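Local coordinates for protein thiamine pyrophosphokinase (Candida albicans, PDB 2G9Z) that transfers a pyrophosphate group from ATP to thiamine, making the cofactor thiamine pyrophosphate, and works here as a two-subunit assembly, at residues 71-76 and 209-214; 244-249 and 332-337; 163-168 and 187-192; 142-147 and 172-177; 287-292 and 326-331. All coordinates share one frame; numbering follows the deposited sequence.

How the contacts relate
The five contacts spread over two lobes. Contacts 3 and 4 lie in the catalytic α/β domain, about 12 Å apart between centres, and touch through W176 of contact 4, whose CH2 lies 3.7 Å from L165 CB. Contact 1 reaches the mixed sheet that contact 4 also borders and touches contact 2 through T74 OG1 and T244 OG1, 3.0 Å apart, where the parallel half gives way to antiparallel strands. Contact 5, in the vitamin B1 binding domain and about 40 Å between centres from contact 4, runs on into contact 2, 326-331 leading directly into 332-337. The side chains of E336 and L291 each come near a bound thiamine pyrophosphate analogue, about 6 and 7 Å away.

Contact 1 of 5, residues 71-76 and 209-214; sequences QKITID and VLNAIG
The carbonyl oxygen of Q71 is approached by two side chains: N211 ND2 lies 2.9 Å from Q71 O, and S96 OG makes a weak hydrogen bond to the same oxygen. N211 ND2 has a firmer partner in L69 O, a backbone oxygen just before this segment, and so the asparagine amide reaches into the loop that leaves strand 64-68. The side chains of Q71 and N211 run antiparallel past one another, CB to CB at 3.3 Å, with their amide planes 60° apart. I73 crosses the asparagine at about a right angle, its CG1 3.7 Å from N211 ND2. Further along, contact becomes wholly apolar. I75 and L210 meet tip to tip, and I75 CD1 is pressed to 3.3 Å from L210 CD2, closer than a normal carbon–carbon contact. I75 CG1, set between the backbone N and the carbonyl carbon (chi1 67°), comes to 4.1 Å from L210 CD2. L80 and I242 also touch I75, while I213 packs on F217 of the second subunit. The chemistry is thus divided: an asparagine amide ties together the ends of neighbouring parallel strands of the catalytic α/β sheet, and an isoleucine–leucine pair packs beside it.

Contact 2 of 5, residues 244-249 and 332-337; sequences TNDIIF and VMNIEI
Strands 246-249 and 332-336 run antiparallel at 164°, their axes 4.6 Å apart, with I247–I335 and F249–M333 as hydrogen-bonded pairs and D246–E336 and I248–N334 as non-hydrogen-bonded ones. This pairing lies in the antiparallel half of the large mixed sheet that continues from the parallel α/β core. The bond from I335 N to I247 O measures 2.9 Å and lies nearly along the C=O axis. On one face F249 lies beside M333, both side chains pointing the same way. F249 CG stands between the backbone N and the carbonyl carbon (chi1 50°). M333 O lies over one face of the ring, toward its rim, and I335 CD1 meets the edge, 3.8 Å from F249 CZ. The sulfur of M333 makes an oblique Met-aromatic contact, 5.0 Å from the F249 ring centroid. On the other face I248 CG2 touches V332 CG1 at 3.6 Å. The polar ends of D246 and N334 turn to the second subunit: D246 OD2 accepts from F217 N of that subunit, and N334 ND2 hydrogen-bonds to D218 OD1 of that subunit. A water joins N245 OD1 and E336 OE2. Just past the strand, I337 CD1 rests 3.5 Å from I247 CB.

Contact 3 of 5, residues 163-168 and 187-192; sequences IQLHYQ and AKLWNG
Q164 lies across W190, the two side chains crossing at about a right angle. Its CB sits over the six-membered ring, 3.8 Å from the centroid and only 14° off the normal, a CH-pi contact. With CD anti to CA (chi2 -178°), the extended chain continues over the indole: NE2 comes to 3.3 Å from W190 CZ2, and OE1 hovers above the same ring system toward its rim. The indole nitrogen has its partner elsewhere, as W190 NE1 bonds Y234 OH. L165 reaches the other part of the interface with its two methyl groups. CD2 touches the indole edge, 3.4 Å from W190 CE3, and also meets L189 CD2; CD1 packs against L189 CD1 at 3.9 Å. Here two helices of the catalytic α/β domain, 155-170 and 185-195, come together; their segments 163-168 and 187-192 cross at 51°, with axes 10.2 Å apart, and the indole bridges that wide separation. Helix 155-170 begins with D155, a magnesium ligand. Q168 comes last: its CG lies in the plane of the indole at the edge, 3.8 Å from W190 CZ3. Beyond CG the chain bends, and its OE1 takes a hydrogen bond from V200 N.

Contact 4 of 5, residues 142-147 and 172-177; sequences GSKIIR and TKENWF
Strand 144-147, outermost in the mixed sheet of this chain, faces a loop that folds through a type I beta turn from K173 to W176; the nearest CA atoms, of I146 and F177, stand 6.9 Å apart. K144 stretches across this gap. Its extended chain crosses the F177 side chain at about a right angle: CB lies over the ring face, 3.9 Å from the centroid in a CH-pi contact, and K144 CD passes 3.5 Å from F177 CE1. The ammonium then meets E174 twice. K144 NZ forms a salt bridge of 2.6 Å with E174 OE2, approaching on the anti side and 25° out of the carboxylate plane, and a second bond of 2.9 Å to E174 O, in the carbonyl plane on a lone pair. The glutamate chain bends at chi2 (77°), which turns CD back toward the lysine, and N170 ND2 adds a weak bond to E174 OE2. Two residues on from the lysine, I146 CD1 packs on F177 CB at 3.5 Å and more loosely on W176 CH2. F177 CB in turn sits over the centre of the indole, whose NE1 is bonded to Y122 OH. The salt bridge and the aromatic packing join the edge strand 144-147 of the parallel α/β sheet of the catalytic domain to the loop after helix 155-170.

Contact 5 of 5, residues 287-292 and 326-331; sequences TPIILN and ECSDDI
I289 meets the 326-331 segment atom by atom. Its CB lies 4.0 Å from S328 OG, and CG2 approaches the same hydroxyl and C327 CB. CG1, anti to the carbonyl carbon (chi1 -69°), faces D329 CB, the two side chains crossing at about a right angle. CD1 ends 3.1 Å from D330 O and 3.9 Å from I331 CB. Next to it, S328 OG accepts a straight bond of 2.7 Å from I290 N, the hydroxyl standing in for a strand carbonyl. A water links S328 OG with P288 O and D329 OD2. Along the strand, E326 N bonds N292 O at 2.7 Å, and L291 CD2 touches C327 CB at 3.6 Å. N292 OD1 turns to N302 N. The arrangement is an antiparallel strand pair in the β-sheet of the vitamin B1 binding domain, where L291 is backbone-bonded to W303, a residue of the pocket for the thiamine pyrophosphate analogue.

Contact 1 of 5, residues 71-76 and 209-214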
# COMPACT_ATOMS: atom_id res chain seq x y z
N GLN A 71 -10.07 -11.11 -0.01
CA GLN A 71 -8.98 -11.43 -0.93
C GLN A 71 -8.65 -12.91 -0.76
O GLN A 71 -8.85 -13.48 0.31
CB GLN A 71 -7.73 -10.57 -0.66
CG GLN A 71 -7.77 -9.19 -1.34
CD GLN A 71 -6.45 -8.45 -1.26
OE1 GLN A 71 -6.12 -7.84 -0.24
NE2 GLN A 71 -5.68 -8.49 -2.34
N LYS A 72 -8.14 -13.53 -1.82
CA LYS A 72 -7.81 -14.94 -1.77
C LYS A 72 -6.83 -15.20 -0.63
O LYS A 72 -5.81 -14.52 -0.51
CB LYS A 72 -7.22 -15.39 -3.11
CG LYS A 72 -7.12 -16.89 -3.28
CD LYS A 72 -6.78 -17.25 -4.72
CE LYS A 72 -6.71 -18.76 -4.92
NZ LYS A 72 -5.61 -19.36 -4.11
N ILE A 73 -7.15 -16.18 0.21
CA ILE A 73 -6.30 -16.52 1.35
C ILE A 73 -5.16 -17.44 0.93
O ILE A 73 -5.38 -18.57 0.51
CB ILE A 73 -7.13 -17.19 2.46
CG1 ILE A 73 -8.19 -16.20 2.97
CG2 ILE A 73 -6.22 -17.63 3.60
CD1 ILE A 73 -9.07 -16.73 4.07
N THR A 74 -3.93 -16.93 1.07
CA THR A 74 -2.74 -17.67 0.67
C THR A 74 -1.90 -18.21 1.83
O THR A 74 -0.95 -18.97 1.60
CB THR A 74 -1.83 -16.78 -0.20
OG1 THR A 74 -1.30 -15.71 0.60
CG2 THR A 74 -2.61 -16.19 -1.36
N ILE A 75 -2.23 -17.83 3.05
CA ILE A 75 -1.48 -18.30 4.21
C ILE A 75 -2.01 -19.62 4.75
O ILE A 75 -2.99 -20.17 4.23
CB ILE A 75 -1.54 -17.29 5.38
CG1 ILE A 75 -2.98 -17.21 5.91
CG2 ILE A 75 -1.06 -15.93 4.92
CD1 ILE A 75 -3.09 -16.63 7.30
N ASP A 76 -1.37 -20.11 5.80
CA ASP A 76 -1.78 -21.35 6.45
C ASP A 76 -2.91 -20.96 7.41
O ASP A 76 -2.70 -20.84 8.62
CB ASP A 76 -0.61 -21.95 7.23
CG ASP A 76 -0.96 -23.26 7.89
OD1 ASP A 76 -2.17 -23.60 7.97
OD2 ASP A 76 -0.03 -23.96 8.35
N VAL A 209 -5.02 -9.55 11.00
CA VAL A 209 -5.87 -9.17 9.87
C VAL A 209 -5.36 -9.72 8.54
O VAL A 209 -4.21 -9.47 8.16
CB VAL A 209 -5.99 -7.63 9.76
CG1 VAL A 209 -6.96 -7.26 8.65
CG2 VAL A 209 -6.43 -7.03 11.09
N LEU A 210 -6.21 -10.45 7.83
CA LEU A 210 -5.85 -11.00 6.51
C LEU A 210 -6.55 -10.24 5.38
O LEU A 210 -7.68 -9.79 5.54
CB LEU A 210 -6.26 -12.47 6.40
CG LEU A 210 -5.62 -13.49 7.35
CD1 LEU A 210 -6.23 -14.87 7.09
CD2 LEU A 210 -4.11 -13.50 7.14
N ASN A 211 -5.85 -10.09 4.25
CA ASN A 211 -6.41 -9.44 3.06
C ASN A 211 -6.77 -7.96 3.13
O ASN A 211 -7.56 -7.47 2.32
CB ASN A 211 -7.65 -10.23 2.60
CG ASN A 211 -7.38 -11.72 2.49
OD1 ASN A 211 -6.34 -12.14 1.99
ND2 ASN A 211 -8.34 -12.53 2.95
N ALA A 212 -6.19 -7.23 4.08
CA ALA A 212 -6.47 -5.80 4.23
C ALA A 212 -5.45 -4.95 3.47
O ALA A 212 -5.65 -3.75 3.27
CB ALA A 212 -6.47 -5.42 5.70
N ILE A 213 -4.36 -5.59 3.07
CA ILE A 213 -3.29 -4.92 2.34
C ILE A 213 -3.10 -5.60 0.99
O ILE A 213 -3.39 -6.78 0.84
CB ILE A 213 -1.95 -5.03 3.13
CG1 ILE A 213 -2.12 -4.50 4.55
CG2 ILE A 213 -0.84 -4.29 2.38
CD1 ILE A 213 -2.46 -3.01 4.62
N GLY A 214 -2.64 -4.83 0.00
CA GLY A 214 -2.38 -5.40 -1.31
C GLY A 214 -3.50 -5.38 -2.34
O GLY A 214 -3.25 -5.67 -3.51

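Contact 2 of 5, residues 244-249 and 332-337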
# COMPACT_ATOMS: atom_id res chain seq x y z
N THR A 244 0.39 -11.63 1.90
CA THR A 244 1.04 -12.67 1.13
C THR A 244 2.56 -12.49 1.17
O THR A 244 3.32 -13.45 1.11
CB THR A 244 0.57 -12.63 -0.34
OG1 THR A 244 -0.83 -12.89 -0.39
CG2 THR A 244 1.31 -13.67 -1.17
N ASN A 245 2.98 -11.24 1.30
CA ASN A 245 4.40 -10.92 1.31
C ASN A 245 5.03 -10.62 2.66
O ASN A 245 6.22 -10.88 2.86
CB ASN A 245 4.63 -9.73 0.38
CG ASN A 245 4.06 -9.96 -1.00
OD1 ASN A 245 4.61 -10.73 -1.78
ND2 ASN A 245 2.93 -9.32 -1.30
N ASP A 246 4.24 -10.10 3.58
CA ASP A 246 4.79 -9.72 4.87
C ASP A 246 3.80 -9.59 6.02
O ASP A 246 2.62 -9.92 5.90
CB ASP A 246 5.50 -8.37 4.69
CG ASP A 246 4.65 -7.36 3.92
OD1 ASP A 246 3.44 -7.24 4.22
OD2 ASP A 246 5.18 -6.69 3.00
N ILE A 247 4.32 -9.12 7.15
CA ILE A 247 3.54 -8.86 8.34
C ILE A 247 3.79 -7.38 8.60
O ILE A 247 4.93 -6.90 8.51
CB ILE A 247 3.98 -9.71 9.54
CG1 ILE A 247 3.04 -9.46 10.72
CG2 ILE A 247 5.43 -9.40 9.91
CD1 ILE A 247 3.15 -10.49 11.82
N ILE A 248 2.72 -6.65 8.90
CA ILE A 248 2.80 -5.22 9.11
C ILE A 248 2.23 -4.87 10.48
O ILE A 248 1.16 -5.34 10.86
CB ILE A 248 2.00 -4.50 8.01
CG1 ILE A 248 2.52 -4.97 6.64
CG2 ILE A 248 2.11 -2.98 8.16
CD1 ILE A 248 1.70 -4.49 5.46
N PHE A 249 2.97 -4.06 11.22
CA PHE A 249 2.55 -3.68 12.56
C PHE A 249 3.07 -2.30 12.90
O PHE A 249 3.81 -1.68 12.14
CB PHE A 249 3.03 -4.70 13.60
CG PHE A 249 4.49 -5.03 13.49
CD1 PHE A 249 4.95 -5.92 12.53
CD2 PHE A 249 5.41 -4.43 14.34
CE1 PHE A 249 6.31 -6.21 12.41
CE2 PHE A 249 6.77 -4.71 14.24
CZ PHE A 249 7.22 -5.60 13.27
N VAL A 332 4.95 2.74 11.22
CA VAL A 332 4.67 1.42 10.69
C VAL A 332 5.94 0.67 10.29
O VAL A 332 6.88 1.25 9.76
CB VAL A 332 3.78 1.51 9.43
CG1 VAL A 332 3.71 0.16 8.73
CG2 VAL A 332 2.39 1.99 9.81
N MET A 333 5.95 -0.63 10.56
CA MET A 333 7.06 -1.49 10.16
C MET A 333 6.51 -2.74 9.50
O MET A 333 5.52 -3.33 9.95
CB MET A 333 7.93 -1.90 11.36
CG MET A 333 9.00 -2.93 10.99
SD MET A 333 10.28 -3.18 12.27
CE MET A 333 11.75 -3.26 11.27
N ASN A 334 7.13 -3.13 8.39
CA ASN A 334 6.74 -4.35 7.70
C ASN A 334 7.96 -5.24 7.68
O ASN A 334 9.09 -4.75 7.57
CB ASN A 334 6.30 -4.07 6.25
CG ASN A 334 7.45 -3.66 5.35
OD1 ASN A 334 8.06 -2.61 5.54
ND2 ASN A 334 7.74 -4.49 4.36
N ILE A 335 7.74 -6.53 7.84
CA ILE A 335 8.82 -7.50 7.79
C ILE A 335 8.39 -8.55 6.79
O ILE A 335 7.30 -9.11 6.91
CB ILE A 335 9.06 -8.18 9.15
CG1 ILE A 335 9.54 -7.15 10.18
CG2 ILE A 335 10.08 -9.31 9.00
CD1 ILE A 335 9.81 -7.73 11.56
N GLU A 336 9.23 -8.81 5.79
CA GLU A 336 8.90 -9.79 4.78
C GLU A 336 8.86 -11.19 5.40
O GLU A 336 9.66 -11.53 6.27
CB GLU A 336 9.94 -9.75 3.65
CG GLU A 336 9.68 -10.76 2.54
CD GLU A 336 10.42 -10.42 1.26
OE1 GLU A 336 11.66 -10.29 1.31
OE2 GLU A 336 9.76 -10.27 0.21
N ILE A 337 7.90 -11.98 4.95
CA ILE A 337 7.75 -13.34 5.44
C ILE A 337 7.74 -14.30 4.26
O ILE A 337 7.20 -13.98 3.20
CB ILE A 337 6.43 -13.54 6.22
CG1 ILE A 337 6.43 -12.68 7.48
CG2 ILE A 337 6.27 -15.02 6.60
CD1 ILE A 337 5.15 -12.80 8.28
O HOH W 1 7.46 -10.84 -0.50

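Contact 3 of 5, residues 163-168 and 187-192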
# COMPACT_ATOMS: atom_id res chain seq x y z
N ILE A 163 -15.61 -6.40 16.98
CA ILE A 163 -14.62 -7.09 17.80
C ILE A 163 -14.51 -6.43 19.17
O ILE A 163 -14.48 -7.10 20.20
CB ILE A 163 -13.23 -7.07 17.11
CG1 ILE A 163 -13.24 -8.04 15.92
CG2 ILE A 163 -12.13 -7.44 18.12
CD1 ILE A 163 -12.05 -7.90 14.99
N GLN A 164 -14.44 -5.10 19.17
CA GLN A 164 -14.34 -4.36 20.42
C GLN A 164 -15.60 -4.55 21.26
O GLN A 164 -15.52 -4.74 22.47
CB GLN A 164 -14.12 -2.88 20.13
CG GLN A 164 -12.72 -2.57 19.63
CD GLN A 164 -12.50 -1.09 19.40
OE1 GLN A 164 -13.06 -0.50 18.47
NE2 GLN A 164 -11.69 -0.48 20.25
N LEU A 165 -16.75 -4.50 20.60
CA LEU A 165 -18.02 -4.67 21.29
C LEU A 165 -18.17 -6.10 21.82
O LEU A 165 -18.73 -6.30 22.90
CB LEU A 165 -19.19 -4.33 20.36
CG LEU A 165 -19.33 -2.82 20.10
CD1 LEU A 165 -20.39 -2.57 19.05
CD2 LEU A 165 -19.70 -2.12 21.41
N HIS A 166 -17.67 -7.07 21.07
CA HIS A 166 -17.75 -8.47 21.50
C HIS A 166 -17.11 -8.68 22.87
O HIS A 166 -17.69 -9.31 23.75
CB HIS A 166 -17.05 -9.39 20.50
CG HIS A 166 -16.79 -10.76 21.04
ND1 HIS A 166 -17.72 -11.78 21.00
CD2 HIS A 166 -15.70 -11.28 21.66
CE1 HIS A 166 -17.22 -12.85 21.58
NE2 HIS A 166 -15.99 -12.58 21.99
N TYR A 167 -15.90 -8.16 23.04
CA TYR A 167 -15.17 -8.32 24.30
C TYR A 167 -15.76 -7.49 25.44
O TYR A 167 -15.32 -7.59 26.58
CB TYR A 167 -13.69 -7.99 24.10
CG TYR A 167 -12.95 -9.11 23.42
CD1 TYR A 167 -12.64 -10.28 24.12
CD2 TYR A 167 -12.62 -9.04 22.07
CE1 TYR A 167 -12.02 -11.36 23.49
CE2 TYR A 167 -12.00 -10.12 21.42
CZ TYR A 167 -11.71 -11.27 22.14
OH TYR A 167 -11.13 -12.35 21.52
N GLN A 168 -16.76 -6.69 25.12
CA GLN A 168 -17.40 -5.87 26.13
C GLN A 168 -18.76 -6.45 26.53
O GLN A 168 -19.09 -6.54 27.71
CB GLN A 168 -17.61 -4.44 25.64
CG GLN A 168 -16.33 -3.64 25.45
CD GLN A 168 -15.50 -3.57 26.72
OE1 GLN A 168 -16.01 -3.24 27.79
NE2 GLN A 168 -14.21 -3.87 26.60
N ALA A 187 -21.35 1.35 15.35
CA ALA A 187 -20.66 2.62 15.59
C ALA A 187 -21.34 3.36 16.74
O ALA A 187 -20.68 3.87 17.64
CB ALA A 187 -20.68 3.47 14.33
N LYS A 188 -22.67 3.42 16.69
CA LYS A 188 -23.43 4.10 17.74
C LYS A 188 -23.18 3.41 19.07
O LYS A 188 -22.75 4.04 20.03
CB LYS A 188 -24.92 4.07 17.42
CG LYS A 188 -25.32 4.92 16.22
CD LYS A 188 -26.81 4.82 15.94
CE LYS A 188 -27.21 5.70 14.77
NZ LYS A 188 -28.67 5.65 14.51
N LEU A 189 -23.43 2.10 19.11
CA LEU A 189 -23.24 1.32 20.33
C LEU A 189 -21.87 1.54 20.96
O LEU A 189 -21.78 1.80 22.16
CB LEU A 189 -23.44 -0.17 20.05
CG LEU A 189 -23.97 -1.05 21.18
CD1 LEU A 189 -23.92 -2.51 20.76
CD2 LEU A 189 -23.14 -0.85 22.43
N TRP A 190 -20.81 1.44 20.17
CA TRP A 190 -19.47 1.63 20.70
C TRP A 190 -19.36 3.02 21.32
O TRP A 190 -18.75 3.20 22.37
CB TRP A 190 -18.42 1.46 19.60
CG TRP A 190 -17.00 1.52 20.10
CD1 TRP A 190 -16.01 2.34 19.64
CD2 TRP A 190 -16.40 0.71 21.12
NE1 TRP A 190 -14.83 2.09 20.32
CE2 TRP A 190 -15.04 1.09 21.23
CE3 TRP A 190 -16.88 -0.31 21.96
CZ2 TRP A 190 -14.16 0.50 22.14
CZ3 TRP A 190 -16.00 -0.91 22.87
CH2 TRP A 190 -14.65 -0.50 22.95
N ASN A 191 -19.96 4.01 20.66
CA ASN A 191 -19.94 5.38 21.14
C ASN A 191 -20.78 5.54 22.40
O ASN A 191 -20.31 6.08 23.41
CB ASN A 191 -20.47 6.33 20.05
CG ASN A 191 -20.48 7.78 20.49
OD1 ASN A 191 -21.53 8.42 20.55
ND2 ASN A 191 -19.30 8.31 20.81
N GLY A 192 -22.02 5.07 22.35
CA GLY A 192 -22.90 5.18 23.51
C GLY A 192 -22.36 4.44 24.72
O GLY A 192 -22.50 4.91 25.85

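Contact 4 of 5, residues 142-147 and 172-177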
# COMPACT_ATOMS: atom_id res chain seq x y z
N GLY A 142 -24.40 -21.07 12.04
CA GLY A 142 -24.24 -20.37 13.31
C GLY A 142 -23.49 -19.06 13.34
O GLY A 142 -23.43 -18.42 14.39
N SER A 143 -22.92 -18.64 12.21
CA SER A 143 -22.19 -17.38 12.18
C SER A 143 -23.13 -16.24 12.57
O SER A 143 -24.27 -16.20 12.10
CB SER A 143 -21.64 -17.12 10.77
OG SER A 143 -20.64 -18.06 10.42
N LYS A 144 -22.67 -15.35 13.43
CA LYS A 144 -23.47 -14.20 13.85
C LYS A 144 -23.38 -13.14 12.77
O LYS A 144 -22.30 -12.59 12.51
CB LYS A 144 -22.95 -13.64 15.17
CG LYS A 144 -22.95 -14.65 16.31
CD LYS A 144 -22.43 -14.04 17.60
CE LYS A 144 -22.43 -15.05 18.73
NZ LYS A 144 -21.97 -14.44 20.01
N ILE A 145 -24.51 -12.85 12.14
CA ILE A 145 -24.59 -11.87 11.06
C ILE A 145 -24.91 -10.46 11.53
O ILE A 145 -25.93 -10.23 12.17
CB ILE A 145 -25.66 -12.27 10.04
CG1 ILE A 145 -25.42 -13.71 9.56
CG2 ILE A 145 -25.66 -11.29 8.87
CD1 ILE A 145 -24.04 -13.96 8.99
N ILE A 146 -24.05 -9.51 11.19
CA ILE A 146 -24.28 -8.13 11.56
C ILE A 146 -24.21 -7.24 10.33
O ILE A 146 -23.13 -6.82 9.92
CB ILE A 146 -23.24 -7.64 12.59
CG1 ILE A 146 -23.24 -8.55 13.82
CG2 ILE A 146 -23.56 -6.21 13.01
CD1 ILE A 146 -22.23 -8.16 14.88
N ARG A 147 -25.36 -6.98 9.72
CA ARG A 147 -25.42 -6.14 8.54
C ARG A 147 -25.44 -4.66 8.93
O ARG A 147 -26.19 -4.25 9.81
CB ARG A 147 -26.65 -6.47 7.70
CG ARG A 147 -26.72 -5.71 6.38
CD ARG A 147 -27.59 -6.43 5.36
NE ARG A 147 -27.51 -5.80 4.04
CZ ARG A 147 -27.79 -6.42 2.89
NH1 ARG A 147 -28.19 -7.69 2.90
NH2 ARG A 147 -27.68 -5.77 1.74
N THR A 172 -21.77 -11.32 28.31
CA THR A 172 -23.03 -11.03 28.98
C THR A 172 -24.18 -11.70 28.23
O THR A 172 -24.95 -12.46 28.81
CB THR A 172 -23.28 -9.51 29.04
OG1 THR A 172 -22.16 -8.86 29.65
CG2 THR A 172 -24.53 -9.21 29.87
N LYS A 173 -24.29 -11.42 26.93
CA LYS A 173 -25.33 -12.02 26.11
C LYS A 173 -24.83 -12.34 24.70
O LYS A 173 -24.38 -11.45 23.97
CB LYS A 173 -26.56 -11.10 26.04
CG LYS A 173 -26.31 -9.72 25.49
CD LYS A 173 -27.60 -8.90 25.51
CE LYS A 173 -27.39 -7.51 24.95
NZ LYS A 173 -28.62 -6.68 25.03
N GLU A 174 -24.91 -13.61 24.34
CA GLU A 174 -24.46 -14.10 23.04
C GLU A 174 -25.10 -13.42 21.83
O GLU A 174 -24.55 -13.43 20.74
CB GLU A 174 -24.70 -15.61 22.96
CG GLU A 174 -23.81 -16.36 21.97
CD GLU A 174 -22.40 -16.59 22.49
OE1 GLU A 174 -22.26 -17.05 23.64
OE2 GLU A 174 -21.43 -16.32 21.75
N ASN A 175 -26.27 -12.81 22.03
CA ASN A 175 -26.96 -12.14 20.93
C ASN A 175 -27.02 -10.63 21.11
O ASN A 175 -27.97 -9.97 20.68
CB ASN A 175 -28.38 -12.69 20.79
CG ASN A 175 -29.30 -12.24 21.91
OD1 ASN A 175 -29.00 -12.44 23.08
ND2 ASN A 175 -30.42 -11.63 21.54
N TRP A 176 -25.99 -10.08 21.74
CA TRP A 176 -25.90 -8.64 21.98
C TRP A 176 -26.04 -7.82 20.70
O TRP A 176 -26.50 -6.67 20.74
CB TRP A 176 -24.55 -8.32 22.62
CG TRP A 176 -23.41 -8.65 21.71
CD1 TRP A 176 -22.75 -9.85 21.62
CD2 TRP A 176 -22.83 -7.80 20.70
NE1 TRP A 176 -21.80 -9.80 20.62
CE2 TRP A 176 -21.83 -8.55 20.04
CE3 TRP A 176 -23.07 -6.48 20.30
CZ2 TRP A 176 -21.07 -8.02 18.99
CZ3 TRP A 176 -22.31 -5.96 19.25
CH2 TRP A 176 -21.32 -6.73 18.61
N PHE A 177 -25.64 -8.40 19.58
CA PHE A 177 -25.66 -7.74 18.28
C PHE A 177 -27.02 -7.64 17.60
O PHE A 177 -27.20 -6.83 16.69
CB PHE A 177 -24.73 -8.46 17.32
CG PHE A 177 -25.16 -9.86 17.01
CD1 PHE A 177 -24.93 -10.89 17.91
CD2 PHE A 177 -25.83 -10.14 15.82
CE1 PHE A 177 -25.35 -12.19 17.63
CE2 PHE A 177 -26.26 -11.44 15.54
CZ PHE A 177 -26.02 -12.46 16.44

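Contact 5 of 5, residues 287-292 and 326-331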
# COMPACT_ATOMS: atom_id res chain seq x y z
N THR A 287 5.25 14.25 11.40
CA THR A 287 6.52 14.20 10.67
C THR A 287 7.42 15.38 11.03
O THR A 287 6.94 16.48 11.31
CB THR A 287 6.28 14.22 9.16
OG1 THR A 287 5.99 15.56 8.74
CG2 THR A 287 5.09 13.34 8.80
N PRO A 288 8.75 15.16 11.03
CA PRO A 288 9.39 13.88 10.72
C PRO A 288 9.54 13.03 11.98
O PRO A 288 9.36 13.50 13.10
CB PRO A 288 10.74 14.30 10.17
CG PRO A 288 11.06 15.50 10.99
CD PRO A 288 9.74 16.25 11.01
N ILE A 289 9.88 11.76 11.77
CA ILE A 289 10.07 10.82 12.87
C ILE A 289 11.55 10.50 12.97
O ILE A 289 12.19 10.17 11.97
CB ILE A 289 9.26 9.53 12.63
CG1 ILE A 289 7.76 9.85 12.74
CG2 ILE A 289 9.67 8.45 13.62
CD1 ILE A 289 6.86 8.65 12.57
N ILE A 290 12.10 10.61 14.18
CA ILE A 290 13.51 10.33 14.41
C ILE A 290 13.66 8.86 14.79
O ILE A 290 12.99 8.39 15.70
CB ILE A 290 14.09 11.17 15.57
CG1 ILE A 290 13.73 12.64 15.39
CG2 ILE A 290 15.61 11.00 15.61
CD1 ILE A 290 14.32 13.28 14.18
N LEU A 291 14.55 8.16 14.10
CA LEU A 291 14.77 6.75 14.38
C LEU A 291 16.18 6.38 14.84
O LEU A 291 17.17 7.00 14.44
CB LEU A 291 14.45 5.92 13.13
CG LEU A 291 13.04 5.99 12.52
CD1 LEU A 291 13.05 5.30 11.16
CD2 LEU A 291 12.05 5.34 13.45
N ASN A 292 16.25 5.36 15.69
CA ASN A 292 17.50 4.81 16.19
C ASN A 292 17.26 3.32 16.21
O ASN A 292 16.37 2.84 16.90
CB ASN A 292 17.80 5.29 17.61
CG ASN A 292 18.34 6.70 17.64
OD1 ASN A 292 19.32 7.02 16.97
ND2 ASN A 292 17.71 7.56 18.44
N GLU A 326 13.98 2.63 18.17
CA GLU A 326 13.46 3.70 19.01
C GLU A 326 12.92 4.71 18.02
O GLU A 326 13.56 5.00 17.01
CB GLU A 326 14.57 4.31 19.86
CG GLU A 326 14.11 5.50 20.68
CD GLU A 326 15.15 5.94 21.69
OE1 GLU A 326 16.35 5.98 21.32
OE2 GLU A 326 14.78 6.26 22.83
N CYS A 327 11.73 5.24 18.28
CA CYS A 327 11.13 6.20 17.36
C CYS A 327 10.49 7.36 18.11
O CYS A 327 9.90 7.16 19.17
CB CYS A 327 10.09 5.50 16.49
SG CYS A 327 8.75 4.72 17.42
N SER A 328 10.60 8.56 17.56
CA SER A 328 10.04 9.75 18.19
C SER A 328 8.51 9.81 18.15
O SER A 328 7.90 10.65 18.80
CB SER A 328 10.60 11.01 17.54
OG SER A 328 10.29 11.04 16.16
N ASP A 329 7.91 8.90 17.39
CA ASP A 329 6.45 8.82 17.23
C ASP A 329 6.11 7.49 16.60
O ASP A 329 6.98 6.85 15.99
CB ASP A 329 5.93 9.94 16.33
CG ASP A 329 5.26 11.05 17.10
OD1 ASP A 329 4.32 10.74 17.87
OD2 ASP A 329 5.66 12.22 16.95
N ASP A 330 4.85 7.07 16.71
CA ASP A 330 4.44 5.80 16.14
C ASP A 330 4.84 5.74 14.67
O ASP A 330 4.79 6.75 13.95
CB ASP A 330 2.92 5.62 16.23
CG ASP A 330 2.42 5.43 17.66
OD1 ASP A 330 3.25 5.21 18.58
OD2 ASP A 330 1.19 5.50 17.87
N ILE A 331 5.25 4.56 14.23
CA ILE A 331 5.63 4.38 12.84
C ILE A 331 5.40 2.93 12.45
O ILE A 331 5.62 2.01 13.24
CB ILE A 331 7.11 4.79 12.59
CG1 ILE A 331 7.43 4.70 11.09
CG2 ILE A 331 8.04 3.90 13.40
CD1 ILE A 331 8.83 5.26 10.72
O HOH W 2 8.33 12.55 15.53
O HOH W 3 14.23 7.86 18.19